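Local coordinates for protein demethylmenaquinone Methyltransferase (Thermus thermophilus, PDB 1J3L) that belongs to the RraA-like family of alpha/beta proteins and assembles as a trimer of identical chains, at residues Arg34-Arg39 and Gln58-Asp63; Arg48-Glu53 and Lys84-Val89; Met20-Phe25 and Asp148-Leu153; Gly93-Thr98 and Leu108-Ala113. One frame throughout, in Å; residues are numbered along the deposited sequence.

Contact 1. Residues Arg34-Arg39 and Gln58-Asp63; sequences RVRTLR and QVLFVD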
loop_
_atom_site.group_PDB
_atom_site.type_symbol
_atom_site.label_atom_id
_atom_site.label_comp_id
_atom_site.label_asym_id
_atom_site.label_seq_id
_atom_site.Cartn_x
_atom_site.Cartn_y
_atom_site.Cartn_z
ATOM N N ARG A 34 -19.219 -15.832 -10.561
ATOM C CA ARG A 34 -20.424 -15.698 -9.764
ATOM C C ARG A 34 -19.977 -15.608 -8.306
ATOM O O ARG A 34 -19.230 -16.462 -7.830
ATOM C CB ARG A 34 -21.331 -16.920 -9.969
ATOM C CG ARG A 34 -22.695 -16.781 -9.312
ATOM C CD ARG A 34 -23.563 -18.021 -9.505
ATOM N NE ARG A 34 -24.921 -17.813 -9.000
ATOM C CZ ARG A 34 -25.845 -17.064 -9.602
ATOM N NH1 ARG A 34 -25.570 -16.446 -10.739
ATOM N NH2 ARG A 34 -27.049 -16.932 -9.066
ATOM N N VAL A 35 -20.437 -14.576 -7.610
ATOM C CA VAL A 35 -20.081 -14.347 -6.217
ATOM C C VAL A 35 -20.736 -15.285 -5.208
ATOM O O VAL A 35 -21.917 -15.618 -5.298
ATOM C CB VAL A 35 -20.410 -12.881 -5.786
ATOM C CG1 VAL A 35 -20.169 -12.700 -4.306
ATOM C CG2 VAL A 35 -19.563 -11.897 -6.574
ATOM N N ARG A 36 -19.928 -15.687 -4.239
ATOM C CA ARG A 36 -20.334 -16.548 -3.141
ATOM C C ARG A 36 -19.777 -15.775 -1.941
ATOM O O ARG A 36 -18.608 -15.400 -1.941
ATOM C CB ARG A 36 -19.639 -17.901 -3.260
ATOM C CG ARG A 36 -20.301 -19.000 -2.478
ATOM C CD ARG A 36 -21.426 -19.648 -3.265
ATOM N NE ARG A 36 -22.192 -20.546 -2.408
ATOM C CZ ARG A 36 -21.690 -21.612 -1.791
ATOM N NH1 ARG A 36 -20.411 -21.929 -1.934
ATOM N NH2 ARG A 36 -22.469 -22.355 -1.020
ATOM N N THR A 37 -20.592 -15.527 -0.927
ATOM C CA THR A 37 -20.121 -14.759 0.218
ATOM C C THR A 37 -19.949 -15.559 1.492
ATOM O O THR A 37 -20.431 -16.689 1.622
ATOM C CB THR A 37 -21.067 -13.591 0.543
ATOM O OG1 THR A 37 -22.322 -14.106 1.018
ATOM C CG2 THR A 37 -21.303 -12.746 -0.700
ATOM N N LEU A 38 -19.266 -14.935 2.443
ATOM C CA LEU A 38 -18.997 -15.547 3.727
ATOM C C LEU A 38 -18.560 -14.464 4.706
ATOM O O LEU A 38 -17.776 -13.574 4.363
ATOM C CB LEU A 38 -17.900 -16.591 3.555
ATOM C CG LEU A 38 -17.462 -17.447 4.729
ATOM C CD1 LEU A 38 -18.659 -18.167 5.322
ATOM C CD2 LEU A 38 -16.417 -18.442 4.240
ATOM N N ARG A 39 -19.093 -14.528 5.916
ATOM C CA ARG A 39 -18.739 -13.568 6.945
ATOM C C ARG A 39 -18.191 -14.338 8.129
ATOM O O ARG A 39 -18.833 -15.256 8.635
ATOM C CB ARG A 39 -19.956 -12.752 7.380
ATOM C CG ARG A 39 -19.649 -11.786 8.512
ATOM C CD ARG A 39 -20.862 -10.965 8.909
ATOM N NE ARG A 39 -21.318 -10.106 7.820
ATOM C CZ ARG A 39 -22.509 -10.204 7.238
ATOM N NH1 ARG A 39 -23.375 -11.128 7.643
ATOM N NH2 ARG A 39 -22.834 -9.381 6.247
ATOM N N GLN A 58 -16.894 -19.453 -10.114
ATOM C CA GLN A 58 -17.317 -18.663 -8.962
ATOM C C GLN A 58 -16.190 -17.932 -8.249
ATOM O O GLN A 58 -15.023 -18.286 -8.362
ATOM C CB GLN A 58 -18.048 -19.558 -7.954
ATOM C CG GLN A 58 -19.265 -20.268 -8.537
ATOM C CD GLN A 58 -19.738 -21.422 -7.675
ATOM O OE1 GLN A 58 -20.293 -21.221 -6.600
ATOM N NE2 GLN A 58 -19.505 -22.641 -8.142
ATOM N N VAL A 59 -16.566 -16.898 -7.511
ATOM C CA VAL A 59 -15.622 -16.117 -6.744
ATOM C C VAL A 59 -16.107 -16.057 -5.300
ATOM O O VAL A 59 -17.241 -15.655 -5.040
ATOM C CB VAL A 59 -15.524 -14.683 -7.284
ATOM C CG1 VAL A 59 -14.703 -13.823 -6.337
ATOM C CG2 VAL A 59 -14.882 -14.697 -8.647
ATOM N N LEU A 60 -15.260 -16.459 -4.361
ATOM C CA LEU A 60 -15.649 -16.408 -2.964
ATOM C C LEU A 60 -15.145 -15.096 -2.368
ATOM O O LEU A 60 -13.965 -14.763 -2.458
ATOM C CB LEU A 60 -15.074 -17.598 -2.190
ATOM C CG LEU A 60 -15.504 -17.685 -0.720
ATOM C CD1 LEU A 60 -16.981 -18.061 -0.657
ATOM C CD2 LEU A 60 -14.649 -18.709 0.039
ATOM N N PHE A 61 -16.064 -14.343 -1.787
ATOM C CA PHE A 61 -15.742 -13.072 -1.164
ATOM C C PHE A 61 -15.846 -13.310 0.339
ATOM O O PHE A 61 -16.933 -13.555 0.862
ATOM C CB PHE A 61 -16.744 -11.998 -1.607
ATOM C CG PHE A 61 -16.231 -10.594 -1.474
ATOM C CD1 PHE A 61 -15.819 -10.102 -0.247
ATOM C CD2 PHE A 61 -16.177 -9.759 -2.573
ATOM C CE1 PHE A 61 -15.354 -8.796 -0.123
ATOM C CE2 PHE A 61 -15.714 -8.449 -2.455
ATOM C CZ PHE A 61 -15.307 -7.971 -1.230
ATOM N N VAL A 62 -14.710 -13.262 1.024
ATOM C CA VAL A 62 -14.682 -13.487 2.463
ATOM C C VAL A 62 -14.555 -12.191 3.233
ATOM O O VAL A 62 -13.557 -11.477 3.112
ATOM C CB VAL A 62 -13.504 -14.386 2.875
ATOM C CG1 VAL A 62 -13.581 -14.689 4.352
ATOM C CG2 VAL A 62 -13.516 -15.656 2.058
ATOM N N ASP A 63 -15.582 -11.885 4.012
ATOM C CA ASP A 63 -15.565 -10.679 4.827
ATOM C C ASP A 63 -14.988 -11.067 6.189
ATOM O O ASP A 63 -15.648 -11.755 6.968
ATOM C CB ASP A 63 -16.981 -10.137 5.007
ATOM C CG ASP A 63 -16.999 -8.837 5.759
ATOM O OD1 ASP A 63 -16.152 -8.664 6.660
ATOM O OD2 ASP A 63 -17.861 -7.992 5.456
#
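Arg34-Arg39 and Gln58-Asp63 run parallel in exact register, their axes 4.4 Å apart at the closest point and twisted by 29°, and alternate residues of each strand supply the hydrogen bonds: Val59 N to Arg34 O at 2.7 Å, Arg36 N to Val59 O, Phe61 N to Arg36 O at 2.8 Å, Asp63 N to Leu38 O, and a weak one from Leu38 N to Phe61 O, its N-H bent to 123°. Leu60, with CG anti to its backbone N, swings CD1 obliquely across the stem of Arg36, 3.7 Å from Arg36 CB and 3.4 Å from Arg36 O. Arg36 bends at chi2 (85°) and runs alongside Gln58, leaving Gln58 OE1 3.9 Å from Arg36 CD; the guanidinium itself bridges Asp127 and Glu53, and Gln58 NE2 turns to the carbonyls of Glu54 and Ala56. Helix 45-51 connects the two strands in a beta-alpha-beta unit and covers the face carrying Arg36, Leu38 and Leu60, which packs on Val50, Leu46, Val47 and Leu51 of that helix. The other face, with Val35, Val59 and Phe61, packs on Leu143 of strand 142-146. Across it Val35 CG1 approaches Phe61 CB only loosely, at 4.4 Å.

Contact 2. Residues Arg48-Glu53 and Lys84-Val89; sequences RKVLEE and KGWAGV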
loop_
_atom_site.group_PDB
_atom_site.type_symbol
_atom_site.label_atom_id
_atom_site.label_comp_id
_atom_site.label_asym_id
_atom_site.label_seq_id
_atom_site.Cartn_x
_atom_site.Cartn_y
_atom_site.Cartn_z
ATOM N N ARG A 48 -12.788 -23.409 4.783
ATOM C CA ARG A 48 -12.406 -24.723 4.301
ATOM C C ARG A 48 -13.625 -25.500 3.807
ATOM O O ARG A 48 -13.591 -26.082 2.725
ATOM C CB ARG A 48 -11.687 -25.506 5.403
ATOM C CG ARG A 48 -11.332 -26.928 4.992
ATOM C CD ARG A 48 -10.471 -27.625 6.040
ATOM N NE ARG A 48 -9.061 -27.237 5.960
ATOM C CZ ARG A 48 -8.257 -27.539 4.943
ATOM N NH1 ARG A 48 -8.712 -28.236 3.909
ATOM N NH2 ARG A 48 -6.993 -27.143 4.965
ATOM N N LYS A 49 -14.704 -25.488 4.590
ATOM C CA LYS A 49 -15.929 -26.200 4.222
ATOM C C LYS A 49 -16.513 -25.712 2.891
ATOM O O LYS A 49 -16.817 -26.510 2.005
ATOM C CB LYS A 49 -16.982 -26.046 5.322
ATOM C CG LYS A 49 -18.015 -27.168 5.325
ATOM C CD LYS A 49 -19.101 -26.936 6.359
ATOM C CE LYS A 49 -20.062 -28.113 6.417
ATOM N NZ LYS A 49 -20.645 -28.405 5.078
ATOM N N VAL A 50 -16.657 -24.398 2.751
ATOM C CA VAL A 50 -17.199 -23.816 1.530
ATOM C C VAL A 50 -16.315 -24.005 0.285
ATOM O O VAL A 50 -16.829 -24.306 -0.790
ATOM C CB VAL A 50 -17.499 -22.300 1.727
ATOM C CG1 VAL A 50 -17.955 -21.669 0.408
ATOM C CG2 VAL A 50 -18.588 -22.123 2.795
ATOM N N LEU A 51 -15.000 -23.843 0.413
ATOM C CA LEU A 51 -14.131 -24.006 -0.752
ATOM C C LEU A 51 -14.065 -25.452 -1.217
ATOM O O LEU A 51 -13.538 -25.744 -2.289
ATOM C CB LEU A 51 -12.719 -23.497 -0.462
ATOM C CG LEU A 51 -12.483 -21.984 -0.502
ATOM C CD1 LEU A 51 -11.053 -21.697 -0.125
ATOM C CD2 LEU A 51 -12.762 -21.442 -1.886
ATOM N N GLU A 52 -14.609 -26.356 -0.410
ATOM C CA GLU A 52 -14.608 -27.773 -0.746
ATOM C C GLU A 52 -15.796 -28.059 -1.655
ATOM O O GLU A 52 -15.902 -29.140 -2.240
ATOM C CB GLU A 52 -14.717 -28.613 0.524
ATOM C CG GLU A 52 -14.150 -30.006 0.393
ATOM C CD GLU A 52 -12.663 -29.998 0.099
ATOM O OE1 GLU A 52 -11.877 -29.597 0.986
ATOM O OE2 GLU A 52 -12.281 -30.388 -1.023
ATOM N N GLU A 53 -16.695 -27.082 -1.758
ATOM C CA GLU A 53 -17.868 -27.232 -2.603
ATOM C C GLU A 53 -17.446 -26.788 -3.988
ATOM O O GLU A 53 -16.593 -25.903 -4.121
ATOM C CB GLU A 53 -19.029 -26.375 -2.082
ATOM C CG GLU A 53 -19.166 -26.469 -0.580
ATOM C CD GLU A 53 -20.531 -26.079 -0.071
ATOM O OE1 GLU A 53 -21.099 -25.079 -0.555
ATOM O OE2 GLU A 53 -21.033 -26.774 0.833
ATOM N N LYS A 84 -10.789 -27.321 -6.686
ATOM C CA LYS A 84 -12.244 -27.341 -6.745
ATOM C C LYS A 84 -12.805 -26.425 -7.837
ATOM O O LYS A 84 -14.020 -26.285 -7.977
ATOM C CB LYS A 84 -12.827 -26.960 -5.384
ATOM C CG LYS A 84 -12.867 -28.114 -4.389
ATOM C CD LYS A 84 -13.809 -29.195 -4.885
ATOM C CE LYS A 84 -13.843 -30.388 -3.963
ATOM N NZ LYS A 84 -14.849 -31.360 -4.446
ATOM N N GLY A 85 -11.910 -25.790 -8.591
ATOM C CA GLY A 85 -12.324 -24.936 -9.696
ATOM C C GLY A 85 -12.633 -23.470 -9.445
ATOM O O GLY A 85 -13.017 -22.748 -10.364
ATOM N N TRP A 86 -12.481 -23.020 -8.210
ATOM C CA TRP A 86 -12.759 -21.628 -7.915
ATOM C C TRP A 86 -11.965 -20.716 -8.840
ATOM O O TRP A 86 -10.798 -20.978 -9.143
ATOM C CB TRP A 86 -12.427 -21.321 -6.446
ATOM C CG TRP A 86 -13.346 -22.008 -5.518
ATOM C CD1 TRP A 86 -13.284 -23.308 -5.121
ATOM C CD2 TRP A 86 -14.564 -21.480 -4.981
ATOM N NE1 TRP A 86 -14.389 -23.630 -4.374
ATOM C CE2 TRP A 86 -15.187 -22.527 -4.268
ATOM C CE3 TRP A 86 -15.181 -20.224 -5.028
ATOM C CZ2 TRP A 86 -16.412 -22.361 -3.621
ATOM C CZ3 TRP A 86 -16.397 -20.059 -4.384
ATOM C CH2 TRP A 86 -16.998 -21.127 -3.682
ATOM N N ALA A 87 -12.606 -19.651 -9.299
ATOM C CA ALA A 87 -11.947 -18.690 -10.177
ATOM C C ALA A 87 -11.102 -17.741 -9.337
ATOM O O ALA A 87 -10.072 -17.239 -9.791
ATOM C CB ALA A 87 -12.979 -17.903 -10.969
ATOM N N GLY A 88 -11.538 -17.507 -8.105
ATOM C CA GLY A 88 -10.807 -16.617 -7.226
ATOM C C GLY A 88 -11.421 -16.445 -5.848
ATOM O O GLY A 88 -12.558 -16.839 -5.593
ATOM N N VAL A 89 -10.645 -15.835 -4.962
ATOM C CA VAL A 89 -11.060 -15.568 -3.591
ATOM C C VAL A 89 -10.689 -14.126 -3.258
ATOM O O VAL A 89 -9.575 -13.674 -3.552
ATOM C CB VAL A 89 -10.319 -16.484 -2.585
ATOM C CG1 VAL A 89 -10.983 -16.395 -1.203
ATOM C CG2 VAL A 89 -10.292 -17.915 -3.106
HETATM O O HOH W 1 -17.399 -30.414 -3.831
#
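Trp86 reaches the C-terminal end of helix 45-51 with its CG beside the backbone N (chi1 -68°) and the indole turned so that one face meets Leu51. Leu51 puts its CG anti to its own carbonyl carbon and extends from there (chi2 177°), which delivers CD2 over the five-membered ring, 3.5 Å from its centroid and only 6° off the normal: a CH-pi contact by the tip of the leucine. The indole N-H is shared between two carbonyls, Leu51 O at 3.1 Å and Glu53 O at 3.2 Å from Trp86 NE1; both bonds are bent and weak. Trp86 CH2 lies 4.2 Å from Val50 CG1, and the same ring packs on Leu60 of strand 58-63. Lys84, bent at chi2 and then extended, drapes its methylenes along the carbonyls, with Lys84 CG 3.2 Å from Leu51 O. Glu52 crosses it obliquely: CG anti to the backbone N and a bend at chi2 put Glu52 OE2 3.3 Å from Lys84 CE, while its salt bridge goes to Arg80. Gly85, at positive phi, ends the preceding helix in a Schellman motif. Carbonyl oxygens of Leu51, Glu52 and Glu53, around the end of helix 45-51, thus meet an indole N-H and a lysine chain, whose ammonium, linked by a water to Glu52 O and balanced by Glu54, may partly offset the helix's negative end.

Contact 3. Residues Met20-Phe25 and Asp148-Leu153; sequences MVFKSF and DGLLLL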
loop_
_atom_site.group_PDB
_atom_site.type_symbol
_atom_site.label_atom_id
_atom_site.label_comp_id
_atom_site.label_asym_id
_atom_site.label_seq_id
_atom_site.Cartn_x
_atom_site.Cartn_y
_atom_site.Cartn_z
HETATM N N MSE A 20 -8.849 -0.643 -5.949
HETATM C CA MSE A 20 -7.850 -1.692 -5.815
HETATM C C MSE A 20 -6.970 -1.417 -4.599
HETATM O O MSE A 20 -5.820 -1.018 -4.733
HETATM C CB MSE A 20 -6.995 -1.781 -7.091
HETATM C CG MSE A 20 -5.982 -2.928 -7.083
HETATM SE SE MSE A 20 -6.631 -4.487 -6.138
HETATM C CE MSE A 20 -8.088 -4.956 -7.297
ATOM N N VAL A 21 -7.536 -1.627 -3.413
ATOM C CA VAL A 21 -6.831 -1.414 -2.154
ATOM C C VAL A 21 -6.480 -2.769 -1.521
ATOM O O VAL A 21 -6.174 -2.865 -0.334
ATOM C CB VAL A 21 -7.689 -0.583 -1.179
ATOM C CG1 VAL A 21 -7.970 0.780 -1.788
ATOM C CG2 VAL A 21 -9.000 -1.301 -0.880
ATOM N N PHE A 22 -6.549 -3.815 -2.336
ATOM C CA PHE A 22 -6.210 -5.162 -1.905
ATOM C C PHE A 22 -4.881 -5.545 -2.558
ATOM O O PHE A 22 -4.573 -5.090 -3.650
ATOM C CB PHE A 22 -7.276 -6.168 -2.349
ATOM C CG PHE A 22 -8.608 -5.984 -1.692
ATOM C CD1 PHE A 22 -9.495 -5.011 -2.141
ATOM C CD2 PHE A 22 -8.996 -6.811 -0.637
ATOM C CE1 PHE A 22 -10.759 -4.865 -1.550
ATOM C CE2 PHE A 22 -10.256 -6.673 -0.037
ATOM C CZ PHE A 22 -11.138 -5.699 -0.497
ATOM N N LYS A 23 -4.084 -6.365 -1.894
ATOM C CA LYS A 23 -2.835 -6.783 -2.502
ATOM C C LYS A 23 -3.169 -8.036 -3.297
ATOM O O LYS A 23 -4.070 -8.780 -2.930
ATOM C CB LYS A 23 -1.786 -7.087 -1.435
ATOM C CG LYS A 23 -1.551 -5.923 -0.481
ATOM C CD LYS A 23 -0.231 -6.037 0.271
ATOM C CE LYS A 23 -0.078 -4.899 1.275
ATOM N NZ LYS A 23 1.321 -4.767 1.785
ATOM N N SER A 24 -2.476 -8.249 -4.406
ATOM C CA SER A 24 -2.719 -9.426 -5.215
ATOM C C SER A 24 -1.718 -10.490 -4.778
ATOM O O SER A 24 -0.511 -10.315 -4.919
ATOM C CB SER A 24 -2.544 -9.091 -6.700
ATOM O OG SER A 24 -3.163 -10.064 -7.520
ATOM N N PHE A 25 -2.225 -11.597 -4.248
ATOM C CA PHE A 25 -1.366 -12.675 -3.774
ATOM C C PHE A 25 -1.418 -13.930 -4.657
ATOM O O PHE A 25 -0.520 -14.771 -4.599
ATOM C CB PHE A 25 -1.760 -13.065 -2.338
ATOM C CG PHE A 25 -1.510 -11.991 -1.309
ATOM C CD1 PHE A 25 -0.241 -11.784 -0.787
ATOM C CD2 PHE A 25 -2.562 -11.216 -0.829
ATOM C CE1 PHE A 25 -0.024 -10.827 0.205
ATOM C CE2 PHE A 25 -2.360 -10.261 0.156
ATOM C CZ PHE A 25 -1.085 -10.062 0.679
ATOM N N ASP A 148 -7.451 -2.452 -11.936
ATOM C CA ASP A 148 -8.160 -1.213 -11.648
ATOM C C ASP A 148 -9.182 -1.379 -10.538
ATOM O O ASP A 148 -9.884 -0.427 -10.195
ATOM C CB ASP A 148 -8.864 -0.669 -12.900
ATOM C CG ASP A 148 -7.892 -0.298 -14.009
ATOM O OD1 ASP A 148 -6.958 0.491 -13.749
ATOM O OD2 ASP A 148 -8.071 -0.793 -15.144
ATOM N N GLY A 149 -9.283 -2.582 -9.984
ATOM C CA GLY A 149 -10.237 -2.792 -8.912
ATOM C C GLY A 149 -11.245 -3.911 -9.108
ATOM O O GLY A 149 -11.038 -4.825 -9.903
ATOM N N LEU A 150 -12.348 -3.825 -8.372
ATOM C CA LEU A 150 -13.396 -4.840 -8.417
ATOM C C LEU A 150 -14.740 -4.275 -8.843
ATOM O O LEU A 150 -15.198 -3.270 -8.300
ATOM C CB LEU A 150 -13.573 -5.473 -7.037
ATOM C CG LEU A 150 -12.330 -5.851 -6.230
ATOM C CD1 LEU A 150 -12.753 -6.404 -4.878
ATOM C CD2 LEU A 150 -11.528 -6.871 -6.984
ATOM N N LEU A 151 -15.374 -4.933 -9.809
ATOM C CA LEU A 151 -16.685 -4.510 -10.280
ATOM C C LEU A 151 -17.712 -5.589 -9.932
ATOM O O LEU A 151 -17.522 -6.768 -10.237
ATOM C CB LEU A 151 -16.672 -4.284 -11.793
ATOM C CG LEU A 151 -17.972 -3.713 -12.385
ATOM C CD1 LEU A 151 -18.204 -2.304 -11.860
ATOM C CD2 LEU A 151 -17.895 -3.696 -13.900
ATOM N N LEU A 152 -18.795 -5.176 -9.284
ATOM C CA LEU A 152 -19.865 -6.084 -8.889
ATOM C C LEU A 152 -21.131 -5.769 -9.682
ATOM O O LEU A 152 -21.696 -4.687 -9.540
ATOM C CB LEU A 152 -20.165 -5.930 -7.399
ATOM C CG LEU A 152 -19.096 -6.320 -6.378
ATOM C CD1 LEU A 152 -19.603 -5.959 -4.991
ATOM C CD2 LEU A 152 -18.803 -7.814 -6.469
ATOM N N LEU A 153 -21.573 -6.718 -10.503
ATOM C CA LEU A 153 -22.770 -6.553 -11.326
ATOM C C LEU A 153 -23.885 -7.455 -10.804
ATOM O O LEU A 153 -23.626 -8.582 -10.379
ATOM C CB LEU A 153 -22.447 -6.904 -12.781
ATOM C CG LEU A 153 -21.323 -6.073 -13.411
ATOM C CD1 LEU A 153 -20.897 -6.650 -14.743
ATOM C CD2 LEU A 153 -21.800 -4.653 -13.571
#
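Met20, modelled as selenomethionine, sets its CG anti to the backbone N (chi1 -176°), then bends at chi2, which at 34° is an uncommon value, and again at chi3 (65°). The hooked chain brings its terminal methyl back over the start of strand 149-153, where Met20 CE lies 3.5 Å from Gly149 CA, tighter than usual van der Waals contact. Met20 CB also faces this backbone, 3.8 Å from Gly149 N. The backbone angles of Gly149, with positive phi, call for glycine, since a CB would be jammed against the carbonyl oxygen of Asp148; it would also come near Met20 N. Leu150 divides its two methyls: CD2 meets Met20 CE at 3.9 Å, while CD1 comes obliquely to Phe22 CE1 at 4.2 Å, the two side chains crossing at about a right angle. Leu109 packs against both Phe22 and Leu150, where the segment around strand 23-24 meets the start of strand 149-153, the last strand of the chain. The Asp148 carboxylate serves the subunit interface: OD1 accepts from Thr98 N of the second subunit, at a helix start that would tend to stabilise its charge. Between the two segments, with no hydrogen bond, the contact therefore rests on methyl, ring and glycine packing.

Contact 4. Residues Gly93-Thr98 and Leu108-Ala113; sequences GAVRDT and LLALAA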
loop_
_atom_site.group_PDB
_atom_site.type_symbol
_atom_site.label_atom_id
_atom_site.label_comp_id
_atom_site.label_asym_id
_atom_site.label_seq_id
_atom_site.Cartn_x
_atom_site.Cartn_y
_atom_site.Cartn_z
ATOM N N GLY A 93 -9.614 -8.975 4.656
ATOM C CA GLY A 93 -8.893 -9.403 5.839
ATOM C C GLY A 93 -7.528 -9.903 5.407
ATOM O O GLY A 93 -7.023 -9.476 4.357
ATOM N N ALA A 94 -6.939 -10.824 6.172
ATOM C CA ALA A 94 -5.608 -11.304 5.839
ATOM C C ALA A 94 -5.492 -12.767 5.434
ATOM O O ALA A 94 -6.400 -13.568 5.670
ATOM C CB ALA A 94 -4.653 -11.009 6.998
ATOM N N VAL A 95 -4.352 -13.079 4.818
ATOM C CA VAL A 95 -4.010 -14.421 4.347
ATOM C C VAL A 95 -2.560 -14.711 4.778
ATOM O O VAL A 95 -1.939 -13.862 5.418
ATOM C CB VAL A 95 -4.106 -14.504 2.785
ATOM C CG1 VAL A 95 -5.515 -14.117 2.315
ATOM C CG2 VAL A 95 -3.060 -13.604 2.136
ATOM N N ARG A 96 -2.036 -15.901 4.467
ATOM C CA ARG A 96 -0.641 -16.225 4.789
ATOM C C ARG A 96 -0.013 -17.211 3.786
ATOM O O ARG A 96 -0.706 -17.761 2.937
ATOM C CB ARG A 96 -0.505 -16.742 6.232
ATOM C CG ARG A 96 -1.032 -18.130 6.514
ATOM C CD ARG A 96 -0.809 -18.469 7.969
ATOM N NE ARG A 96 -0.972 -19.897 8.228
ATOM C CZ ARG A 96 -0.442 -20.525 9.270
ATOM N NH1 ARG A 96 0.287 -19.846 10.156
ATOM N NH2 ARG A 96 -0.620 -21.831 9.410
ATOM N N ASP A 97 1.297 -17.428 3.894
ATOM C CA ASP A 97 2.057 -18.301 2.980
ATOM C C ASP A 97 2.110 -17.631 1.615
ATOM O O ASP A 97 1.998 -18.284 0.582
ATOM C CB ASP A 97 1.419 -19.686 2.797
ATOM C CG ASP A 97 1.158 -20.401 4.109
ATOM O OD1 ASP A 97 1.846 -20.132 5.117
ATOM O OD2 ASP A 97 0.255 -21.259 4.114
ATOM N N THR A 98 2.280 -16.321 1.617
ATOM C CA THR A 98 2.343 -15.569 0.379
ATOM C C THR A 98 3.184 -16.235 -0.717
ATOM O O THR A 98 2.776 -16.243 -1.876
ATOM C CB THR A 98 2.858 -14.145 0.636
ATOM O OG1 THR A 98 4.000 -14.199 1.487
ATOM C CG2 THR A 98 1.796 -13.317 1.319
ATOM N N LEU A 108 -6.329 -14.145 -6.013
ATOM C CA LEU A 108 -6.327 -14.073 -4.553
ATOM C C LEU A 108 -5.989 -12.670 -4.029
ATOM O O LEU A 108 -4.827 -12.254 -4.025
ATOM C CB LEU A 108 -5.344 -15.094 -3.967
ATOM C CG LEU A 108 -5.671 -16.569 -4.200
ATOM C CD1 LEU A 108 -4.573 -17.432 -3.597
ATOM C CD2 LEU A 108 -7.022 -16.904 -3.578
ATOM N N LEU A 109 -7.016 -11.954 -3.582
ATOM C CA LEU A 109 -6.841 -10.609 -3.050
ATOM C C LEU A 109 -7.053 -10.602 -1.545
ATOM O O LEU A 109 -7.884 -11.342 -1.011
ATOM C CB LEU A 109 -7.835 -9.632 -3.686
ATOM C CG LEU A 109 -7.914 -9.604 -5.210
ATOM C CD1 LEU A 109 -8.911 -8.516 -5.679
ATOM C CD2 LEU A 109 -6.523 -9.349 -5.760
ATOM N N ALA A 110 -6.286 -9.767 -0.861
ATOM C CA ALA A 110 -6.402 -9.641 0.577
ATOM C C ALA A 110 -5.830 -8.283 0.941
ATOM O O ALA A 110 -5.159 -7.654 0.126
ATOM C CB ALA A 110 -5.628 -10.749 1.266
ATOM N N LEU A 111 -6.107 -7.825 2.156
ATOM C CA LEU A 111 -5.606 -6.536 2.606
ATOM C C LEU A 111 -4.147 -6.671 3.012
ATOM O O LEU A 111 -3.371 -5.726 2.907
ATOM C CB LEU A 111 -6.444 -6.025 3.787
ATOM C CG LEU A 111 -7.910 -5.711 3.459
ATOM C CD1 LEU A 111 -8.666 -5.359 4.729
ATOM C CD2 LEU A 111 -7.980 -4.574 2.440
ATOM N N ALA A 112 -3.776 -7.867 3.460
ATOM C CA ALA A 112 -2.412 -8.109 3.889
ATOM C C ALA A 112 -2.169 -9.548 4.280
ATOM O O ALA A 112 -3.103 -10.336 4.451
ATOM C CB ALA A 112 -2.077 -7.205 5.074
ATOM N N ALA A 113 -0.892 -9.889 4.394
ATOM C CA ALA A 113 -0.505 -11.217 4.841
ATOM C C ALA A 113 -0.203 -11.075 6.345
ATOM O O ALA A 113 0.160 -9.997 6.815
ATOM C CB ALA A 113 0.744 -11.703 4.079
#
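This is a short, weakly bonded parallel pairing just beyond the C-terminal ends of neighbouring strands 88-92 and 107-110. Two backbone hydrogen bonds define it. Leu111 N donates to Gly93 O at 2.9 Å, nearly along the C=O axis, and Val95 N donates to Ala112 O at 3.0 Å, in the plane of that carbonyl. The CA of Ala113 adds a CA-H...O contact to Val95 O at 3.1 Å. Ala94 CB lies 3.1 Å from Ala112 O. Val95 holds CG1 beside its backbone N (chi1 -57°), so that this methyl points at Ala110 CB, 3.5 Å away. Further on, Thr98 places CG2 anti to its carbonyl carbon and presses it on Ala113 CB at 3.4 Å, a tight pair. Leu111 lays its CB and CG along Gly93, with CD1 3.7 Å from Gly93 N. The third subunit is reached by a salt bridge from Arg96 to its Asp10, by backbone bonds from Ala113, and by its Glu147, which packs on Thr98 and Ala113. Within the chain, Phe25 packs on both Ala110 and Thr98; Thr98 begins helix 98-101, whose Leu101 covers Val95, and strand 88-92 lies alongside, with Val91 against Ala110 and His92 against Leu111.

Overall arrangement
All four contacts reach one curled mixed sheet, through different partners. Contacts 1, 3 and 4 are buried, contact 1 nearest the centre of the chain, where it pairs two strands by regular backbone bonds. Contact 2, partly buried, uses the helix of the same beta-alpha-beta unit and touches contact 1 through Leu60 and Trp86; its chemistry is a CH-pi contact, weak indole N-H bonds and a water bridge. Contact 4 also joins backbones, but by two bonds only, next to contact 2 through Val89 and Leu109. Contact 3 spans the longest loop, enclosing the other three, and is wholly apolar; Lys23 and Phe25 probably hydrogen-bond through their backbones to Ala110 and Leu108 of contact 4. Contacts 3 and 4 alone lie at subunit interfaces, with Asp148 and Thr98 meeting between chains.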